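6-phosphogluconate dehydrogenase, NAD-binding (Mycolicibacterium smegmatis MC2 155, PDB 6SMT) catalyses the NADPH-dependent, S-enantioselective reduction of imines, with NADPH held largely by a Rossmann-type domain. Local coordinates at residues A147-H152 and L162-E167; H192-A197 and I202-L207. All coordinates share one frame; numbering follows the deposited sequence.

Contact 1 of 2, residues A147-H152 and L162-E167; sequences ALFDEH and LTWVGE
Phe149 carries the helix side of this contact and sets its ring against Trp164 and Leu162 of the neighbouring strand. Just before it, Leu148 packs on strand 120-126, whereas Phe149 meets strand 161-164. The Phe149 backbone stands well off the strand, its CA 7.4 Å from Trp164 CA, and a large flat side chain suits a gap of that width. With CG anti to the backbone N (chi1 172°), the ring reaches toward the strand. One face receives Trp164 CB, 3.8 Å from the ring centroid and 14° off the normal, a CH-pi contact. Leu162 comes at the edge instead, where its CB lies 4.1 Å from Phe149 CZ. The indole adds a second touch, Trp164 CD1 meeting Phe149 CB at 3.8 Å. Phenyl and five-membered ring are tilted by 31° and lie obliquely, with centroids 5.2 Å apart. The Phe149 ring also meets that of Phe142 on strand 139-143.

Tryptophan fits here because it gives apolar surface to the helix while its NE1 hydrogen-bonds to Gly144 O. On the side of the indole plane away from Phe149, Gly166 N sits 3.6 Å above the ring, and Glu167 CG lies at the edge. Further along the helix, His152 NE2 hydrogen-bonds to Thr95 OG1. Leucine and tryptophan at alternate strand positions thus both face the helix, the packing of a beta-alpha-beta crossover: helix 146-156 lies against the sheet between parallel strands 139-143 and 161-164 of the Rossmann-like domain.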
ATOM      1  N   ALA B 147       7.917 -26.480  20.955  1.00 18.50           N
ATOM      2  CA  ALA B 147       8.858 -26.554  22.081  1.00 20.11           C
ATOM      3  C   ALA B 147      10.194 -25.986  21.707  1.00 19.50           C
ATOM      4  O   ALA B 147      10.892 -25.479  22.583  1.00 20.22           O
ATOM      5  CB  ALA B 147       9.043 -28.018  22.447  1.00 22.67           C
ATOM      6  N   LEU B 148      10.585 -26.108  20.442  1.00 17.56           N
ATOM      7  CA  LEU B 148      11.899 -25.606  19.987  1.00 18.43           C
ATOM      8  C   LEU B 148      11.834 -24.084  19.932  1.00 16.87           C
ATOM      9  O   LEU B 148      12.791 -23.379  20.364  1.00 17.41           O
ATOM     10  CB  LEU B 148      12.189 -26.230  18.626  1.00 19.47           C
ATOM     11  CG  LEU B 148      13.494 -25.808  17.990  1.00 18.64           C
ATOM     12  CD1 LEU B 148      14.621 -26.300  18.863  1.00 19.57           C
ATOM     13  CD2 LEU B 148      13.576 -26.425  16.596  1.00 18.94           C
ATOM     14  N   PHE B 149      10.739 -23.494  19.448  1.00 16.19           N
ATOM     15  CA  PHE B 149      10.541 -22.055  19.554  1.00 15.84           C
ATOM     16  C   PHE B 149      10.641 -21.615  21.033  1.00 16.40           C
ATOM     17  O   PHE B 149      11.305 -20.669  21.343  1.00 17.13           O
ATOM     18  CB  PHE B 149       9.212 -21.678  18.926  1.00 17.02           C
ATOM     19  CG  PHE B 149       8.844 -20.250  19.167  1.00 16.75           C
ATOM     20  CD1 PHE B 149       9.399 -19.214  18.421  1.00 18.10           C
ATOM     21  CD2 PHE B 149       7.892 -19.937  20.103  1.00 18.14           C
ATOM     22  CE1 PHE B 149       9.061 -17.893  18.670  1.00 18.20           C
ATOM     23  CE2 PHE B 149       7.514 -18.650  20.333  1.00 18.11           C
ATOM     24  CZ  PHE B 149       8.132 -17.618  19.653  1.00 18.24           C
ATOM     25  N   ASP B 150       9.945 -22.331  21.901  1.00 18.00           N
ATOM     26  CA  ASP B 150       9.947 -21.933  23.326  1.00 19.77           C
ATOM     27  C   ASP B 150      11.366 -22.008  23.908  1.00 18.63           C
ATOM     28  O   ASP B 150      11.708 -21.130  24.741  1.00 20.59           O
ATOM     29  CB  ASP B 150       8.983 -22.836  24.104  1.00 22.44           C
ATOM     30  CG  ASP B 150       7.548 -22.655  23.654  1.00 26.05           C
ATOM     31  OD1 ASP B 150       7.139 -21.553  23.199  1.00 30.75           O
ATOM     32  OD2 ASP B 150       6.783 -23.598  23.874  1.00 34.82           O
ATOM     33  N   GLU B 151      12.145 -22.982  23.532  1.00 19.20           N
ATOM     34  CA  GLU B 151      13.547 -23.202  23.989  1.00 20.91           C
ATOM     35  C   GLU B 151      14.382 -21.965  23.689  1.00 20.58           C
ATOM     36  O   GLU B 151      15.265 -21.593  24.501  1.00 23.34           O
ATOM     37  CB  GLU B 151      14.163 -24.447  23.383  1.00 23.97           C
ATOM     38  CG  GLU B 151      15.646 -24.639  23.650  1.00 30.50           C
ATOM     39  CD  GLU B 151      16.228 -25.944  23.112  1.00 40.17           C
ATOM     40  OE1 GLU B 151      15.427 -26.848  22.704  1.00 45.10           O
ATOM     41  OE2 GLU B 151      17.465 -26.044  23.115  1.00 48.18           O
ATOM     42  N   HIS B 152      14.181 -21.319  22.522  1.00 18.39           N
ATOM     43  CA  HIS B 152      15.065 -20.248  22.000  1.00 18.54           C
ATOM     44  C   HIS B 152      14.426 -18.861  22.114  1.00 18.76           C
ATOM     45  O   HIS B 152      15.085 -17.911  21.818  1.00 18.56           O
ATOM     46  CB  HIS B 152      15.442 -20.545  20.536  1.00 18.37           C
ATOM     47  CG  HIS B 152      16.268 -21.775  20.489  1.00 19.43           C
ATOM     48  ND1 HIS B 152      17.569 -21.792  21.060  1.00 19.99           N
ATOM     49  CD2 HIS B 152      16.043 -23.025  19.999  1.00 21.16           C
ATOM     50  CE1 HIS B 152      18.035 -23.051  20.938  1.00 23.00           C
ATOM     51  NE2 HIS B 152      17.143 -23.788  20.258  1.00 23.49           N
ATOM     52  N   LEU B 162       7.878 -11.460  18.600  1.00 14.55           N
ATOM     53  CA  LEU B 162       7.893 -12.774  17.949  1.00 14.10           C
ATOM     54  C   LEU B 162       6.516 -13.372  17.864  1.00 15.50           C
ATOM     55  O   LEU B 162       5.654 -13.213  18.782  1.00 16.49           O
ATOM     56  CB  LEU B 162       8.810 -13.702  18.742  1.00 14.84           C
ATOM     57  CG  LEU B 162      10.140 -13.167  19.215  1.00 15.61           C
ATOM     58  CD1 LEU B 162      10.807 -14.283  19.997  1.00 19.71           C
ATOM     59  CD2 LEU B 162      11.004 -12.642  18.101  1.00 16.33           C
ATOM     60  N   THR B 163       6.216 -14.043  16.758  1.00 13.91           N
ATOM     61  CA  THR B 163       4.946 -14.772  16.618  1.00 14.38           C
ATOM     62  C   THR B 163       5.231 -16.166  16.093  1.00 14.31           C
ATOM     63  O   THR B 163       5.824 -16.240  15.003  1.00 15.51           O
ATOM     64  CB  THR B 163       3.943 -14.123  15.636  1.00 14.76           C
ATOM     65  OG1 THR B 163       3.743 -12.761  16.032  1.00 17.45           O
ATOM     66  CG2 THR B 163       2.603 -14.841  15.659  1.00 15.85           C
ATOM     67  N   TRP B 164       4.832 -17.199  16.833  1.00 14.45           N
ATOM     68  CA  TRP B 164       4.874 -18.582  16.342  1.00 13.92           C
ATOM     69  C   TRP B 164       3.572 -18.857  15.646  1.00 15.30           C
ATOM     70  O   TRP B 164       2.480 -18.726  16.253  1.00 16.69           O
ATOM     71  CB  TRP B 164       5.226 -19.531  17.489  1.00 14.48           C
ATOM     72  CG  TRP B 164       5.198 -20.970  17.071  1.00 14.68           C
ATOM     73  CD1 TRP B 164       6.248 -21.626  16.535  1.00 15.05           C
ATOM     74  CD2 TRP B 164       4.132 -21.911  17.228  1.00 15.89           C
ATOM     75  NE1 TRP B 164       5.922 -22.932  16.332  1.00 15.60           N
ATOM     76  CE2 TRP B 164       4.623 -23.142  16.768  1.00 16.16           C
ATOM     77  CE3 TRP B 164       2.835 -21.810  17.720  1.00 17.03           C
ATOM     78  CZ2 TRP B 164       3.857 -24.312  16.798  1.00 17.77           C
ATOM     79  CZ3 TRP B 164       2.045 -22.952  17.675  1.00 20.24           C
ATOM     80  CH2 TRP B 164       2.548 -24.161  17.186  1.00 18.17           C
ATOM     81  N   VAL B 165       3.651 -19.285  14.364  1.00 15.91           N
ATOM     82  CA  VAL B 165       2.424 -19.440  13.545  1.00 15.50           C
ATOM     83  C   VAL B 165       2.052 -20.883  13.323  1.00 16.00           C
ATOM     84  O   VAL B 165       1.034 -21.138  12.648  1.00 19.08           O
ATOM     85  CB  VAL B 165       2.530 -18.645  12.217  1.00 14.79           C
ATOM     86  CG1 VAL B 165       2.723 -17.186  12.509  1.00 16.74           C
ATOM     87  CG2 VAL B 165       3.633 -19.164  11.312  1.00 16.25           C
ATOM     88  N   GLY B 166       2.791 -21.853  13.812  1.00 15.36           N
ATOM     89  CA  GLY B 166       2.387 -23.246  13.706  1.00 15.71           C
ATOM     90  C   GLY B 166       3.505 -24.221  13.472  1.00 14.98           C
ATOM     91  O   GLY B 166       4.681 -23.849  13.306  1.00 16.18           O
ATOM     92  N   GLU B 167       3.155 -25.499  13.505  1.00 15.98           N
ATOM     93  CA  GLU B 167       4.112 -26.560  13.506  1.00 17.33           C
ATOM     94  C   GLU B 167       4.647 -26.829  12.095  1.00 16.58           C
ATOM     95  O   GLU B 167       5.798 -27.311  11.962  1.00 17.86           O
ATOM     96  CB  GLU B 167       3.452 -27.876  13.991  1.00 17.59           C
ATOM     97  CG  GLU B 167       3.124 -27.881  15.480  1.00 19.57           C
ATOM     98  CD  GLU B 167       4.350 -28.217  16.317  1.00 20.90           C
ATOM     99  OE1 GLU B 167       5.162 -29.043  15.842  1.00 21.61           O
ATOM    100  OE2 GLU B 167       4.456 -27.730  17.454  1.00 23.71           O
TER

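Contact 2 of 2, residues H192-A197 and I202-L207; sequences HALMVA and IEPSEL
The peptide carbonyl of Ala197 is the flat group that joins these segments by a direct bond: Ile202 N donates to Ala197 O over 2.9 Å, approaching from above the carbonyl plane, 42° out of it. The N-H nevertheless points well at the oxygen (159°). This bond runs from a residue to the fifth one before it, one step longer than an alpha-helical bond, and draws the chain back over the helix end. The ring of Pro204 meets Leu194 through its CB, 4.0 Å from Leu194 CD2, the two side chains crossing at about a right angle.

Alanine suits position 197 because its single methyl lets the backbones close in: Ala197 CB is 4.1 Å from Ile202 CB. Leu207 comes to the same methyl with CD2, which also touches Leu194 CD2 at 3.9 Å. Its CG is anti to the backbone N (chi1 -167°), directing the branched end across to the first helix. Between the segments, one water donates to Leu194 O and Ile202 O, each at 2.9 Å, linking two carbonyls that could not bond each other.

Glu203 occupies the N-cap position, and its carbonyl accepts from both Glu206 N and Leu207 N, starting the new helix; proline, needing no N-H donor, fits the first turn. The Glu203 carboxylate forms a salt bridge with Arg198. The turn joins the C-terminal end of helix 171-199 to the start of helix 204-231, and the chain changes direction sharply there, while Phe175 of the second subunit packs on Ile202 and Arg171 of that subunit forms a salt bridge with Glu206.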
ATOM      1  N   HIS B 192       5.748   4.658  -8.329  1.00 12.73           N
ATOM      2  CA  HIS B 192       5.013   5.097  -9.520  1.00 14.07           C
ATOM      3  C   HIS B 192       4.376   6.458  -9.245  1.00 14.82           C
ATOM      4  O   HIS B 192       4.479   7.394 -10.072  1.00 15.58           O
ATOM      5  CB  HIS B 192       4.021   4.014  -9.898  1.00 15.39           C
ATOM      6  CG  HIS B 192       3.323   4.298 -11.152  1.00 15.53           C
ATOM      7  ND1 HIS B 192       2.179   5.042 -11.185  1.00 15.52           N
ATOM      8  CD2 HIS B 192       3.621   3.932 -12.409  1.00 16.68           C
ATOM      9  CE1 HIS B 192       1.765   5.106 -12.481  1.00 16.71           C
ATOM     10  NE2 HIS B 192       2.656   4.466 -13.209  1.00 16.09           N
ATOM     11  N   ALA B 193       3.719   6.564  -8.112  1.00 13.42           N
ATOM     12  CA  ALA B 193       3.052   7.821  -7.727  1.00 12.83           C
ATOM     13  C   ALA B 193       4.052   8.951  -7.692  1.00 13.38           C
ATOM     14  O   ALA B 193       3.697  10.091  -8.127  1.00 13.93           O
ATOM     15  CB  ALA B 193       2.387   7.642  -6.411  1.00 13.07           C
ATOM     16  N   LEU B 194       5.218   8.754  -7.092  1.00 13.19           N
ATOM     17  CA  LEU B 194       6.219   9.833  -7.065  1.00 14.25           C
ATOM     18  C   LEU B 194       6.559  10.260  -8.489  1.00 16.67           C
ATOM     19  O   LEU B 194       6.737  11.476  -8.701  1.00 17.10           O
ATOM     20  CB  LEU B 194       7.494   9.405  -6.341  1.00 14.73           C
ATOM     21  CG  LEU B 194       7.417   9.205  -4.856  1.00 15.21           C
ATOM     22  CD1 LEU B 194       8.792   8.964  -4.284  1.00 17.04           C
ATOM     23  CD2 LEU B 194       6.737  10.356  -4.136  1.00 17.47           C
ATOM     24  N   MET B 195       6.713   9.322  -9.432  1.00 16.64           N
ATOM     25  CA  MET B 195       7.152   9.699 -10.790  1.00 18.55           C
ATOM     26  C   MET B 195       6.035  10.487 -11.458  1.00 19.61           C
ATOM     27  O   MET B 195       6.323  11.483 -12.197  1.00 19.12           O
ATOM     28  CB  MET B 195       7.485   8.443 -11.592  1.00 20.09           C
ATOM     29  CG  MET B 195       8.615   7.732 -11.075  1.00 24.41           C
ATOM     30  SD  MET B 195      10.149   8.589 -11.357  1.00 34.83           S
ATOM     31  CE  MET B 195      10.282   7.988 -13.048  1.00 34.80           C
ATOM     32  N   VAL B 196       4.776  10.103 -11.300  1.00 17.73           N
ATOM     33  CA  VAL B 196       3.658  10.813 -11.969  1.00 18.56           C
ATOM     34  C   VAL B 196       3.504  12.169 -11.285  1.00 19.09           C
ATOM     35  O   VAL B 196       3.302  13.182 -12.005  1.00 19.36           O
ATOM     36  CB  VAL B 196       2.373  10.016 -11.916  1.00 20.29           C
ATOM     37  CG1 VAL B 196       1.237  10.848 -12.499  1.00 22.96           C
ATOM     38  CG2 VAL B 196       2.539   8.715 -12.685  1.00 21.63           C
ATOM     39  N   ALA B 197       3.636  12.281  -9.994  1.00 15.70           N
ATOM     40  CA  ALA B 197       3.554  13.570  -9.265  1.00 16.07           C
ATOM     41  C   ALA B 197       4.678  14.464  -9.791  1.00 16.28           C
ATOM     42  O   ALA B 197       4.370  15.695 -10.053  1.00 16.89           O
ATOM     43  CB  ALA B 197       3.627  13.327  -7.787  1.00 15.95           C
ATOM     44  N   ILE B 202       4.840  18.263  -8.824  1.00 16.49           N
ATOM     45  CA  ILE B 202       4.750  18.016  -7.375  1.00 16.18           C
ATOM     46  C   ILE B 202       5.939  17.166  -6.931  1.00 16.22           C
ATOM     47  O   ILE B 202       6.011  15.994  -7.294  1.00 16.17           O
ATOM     48  CB  ILE B 202       3.411  17.302  -7.031  1.00 15.57           C
ATOM     49  CG1 ILE B 202       2.193  18.036  -7.588  1.00 17.20           C
ATOM     50  CG2 ILE B 202       3.347  17.027  -5.554  1.00 15.86           C
ATOM     51  CD1 ILE B 202       0.912  17.150  -7.609  1.00 17.80           C
ATOM     52  N   GLU B 203       6.893  17.781  -6.219  1.00 16.41           N
ATOM     53  CA  GLU B 203       8.107  17.076  -5.756  1.00 17.88           C
ATOM     54  C   GLU B 203       7.692  16.142  -4.630  1.00 16.70           C
ATOM     55  O   GLU B 203       6.670  16.337  -3.981  1.00 16.72           O
ATOM     56  CB  GLU B 203       9.145  18.114  -5.397  1.00 19.22           C
ATOM     57  CG  GLU B 203       9.750  18.752  -6.663  1.00 22.49           C
ATOM     58  CD  GLU B 203      10.573  17.753  -7.456  1.00 25.54           C
ATOM     59  OE1 GLU B 203      11.644  17.392  -6.929  1.00 31.92           O
ATOM     60  OE2 GLU B 203      10.098  17.134  -8.466  1.00 27.59           O
ATOM     61  N   PRO B 204       8.528  15.115  -4.348  1.00 16.95           N
ATOM     62  CA  PRO B 204       8.184  14.143  -3.337  1.00 17.63           C
ATOM     63  C   PRO B 204       7.917  14.807  -2.003  1.00 17.12           C
ATOM     64  O   PRO B 204       6.985  14.426  -1.300  1.00 17.47           O
ATOM     65  CB  PRO B 204       9.425  13.215  -3.332  1.00 17.19           C
ATOM     66  CG  PRO B 204       9.890  13.267  -4.753  1.00 17.87           C
ATOM     67  CD  PRO B 204       9.679  14.709  -5.166  1.00 18.40           C
ATOM     68  N   SER B 205       8.713  15.799  -1.632  1.00 17.31           N
ATOM     69  CA  SER B 205       8.522  16.466  -0.322  1.00 18.35           C
ATOM     70  C   SER B 205       7.143  17.129  -0.196  1.00 17.75           C
ATOM     71  O   SER B 205       6.625  17.185   0.912  1.00 18.29           O
ATOM     72  CB  SER B 205       9.593  17.468  -0.032  1.00 20.68           C
ATOM     73  OG  SER B 205       9.706  18.375  -1.083  1.00 27.96           O
ATOM     74  N   GLU B 206       6.592  17.577  -1.323  1.00 17.15           N
ATOM     75  CA  GLU B 206       5.264  18.237  -1.301  1.00 16.94           C
ATOM     76  C   GLU B 206       4.170  17.153  -1.259  1.00 16.35           C
ATOM     77  O   GLU B 206       3.115  17.366  -0.572  1.00 15.84           O
ATOM     78  CB  GLU B 206       5.072  19.162  -2.482  1.00 16.75           C
ATOM     79  CG  GLU B 206       3.806  19.956  -2.370  1.00 16.30           C
ATOM     80  CD  GLU B 206       3.621  20.966  -3.490  1.00 18.24           C
ATOM     81  OE1 GLU B 206       4.263  20.868  -4.554  1.00 21.40           O
ATOM     82  OE2 GLU B 206       2.666  21.748  -3.326  1.00 19.95           O
ATOM     83  N   LEU B 207       4.384  16.023  -1.889  1.00 14.99           N
ATOM     84  CA  LEU B 207       3.369  14.943  -1.829  1.00 14.25           C
ATOM     85  C   LEU B 207       3.318  14.249  -0.486  1.00 14.77           C
ATOM     86  O   LEU B 207       2.263  13.808  -0.074  1.00 14.32           O
ATOM     87  CB  LEU B 207       3.693  13.910  -2.910  1.00 15.08           C
ATOM     88  CG  LEU B 207       2.578  12.908  -3.181  1.00 15.19           C
ATOM     89  CD1 LEU B 207       1.397  13.588  -3.902  1.00 16.25           C
ATOM     90  CD2 LEU B 207       3.077  11.752  -3.986  1.00 16.39           C
TER
HETATM   91  O   HOH W   1       7.069  13.422  -6.543  1.00 20.11           O

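In the fold
From the N terminus, the chain first builds the nucleotide-binding sheet, and contact 1 closes a nine-residue loop near its end, joining helix 146-156 to strand 161-164, one of the two outermost strands within this chain. The next element is the long helix 171-199 of the C-terminal domain, and contact 2 closes a four-residue loop where it turns into helix 204-231. The two are in series, neither nesting nor crossing, and lie on opposite sides of the chain's centre, with centres 42 Å apart and nearest atoms about 30 Å apart. Contact 1 joins helix to edge strand; contact 2 joins two helices across a turn that the second subunit packs against.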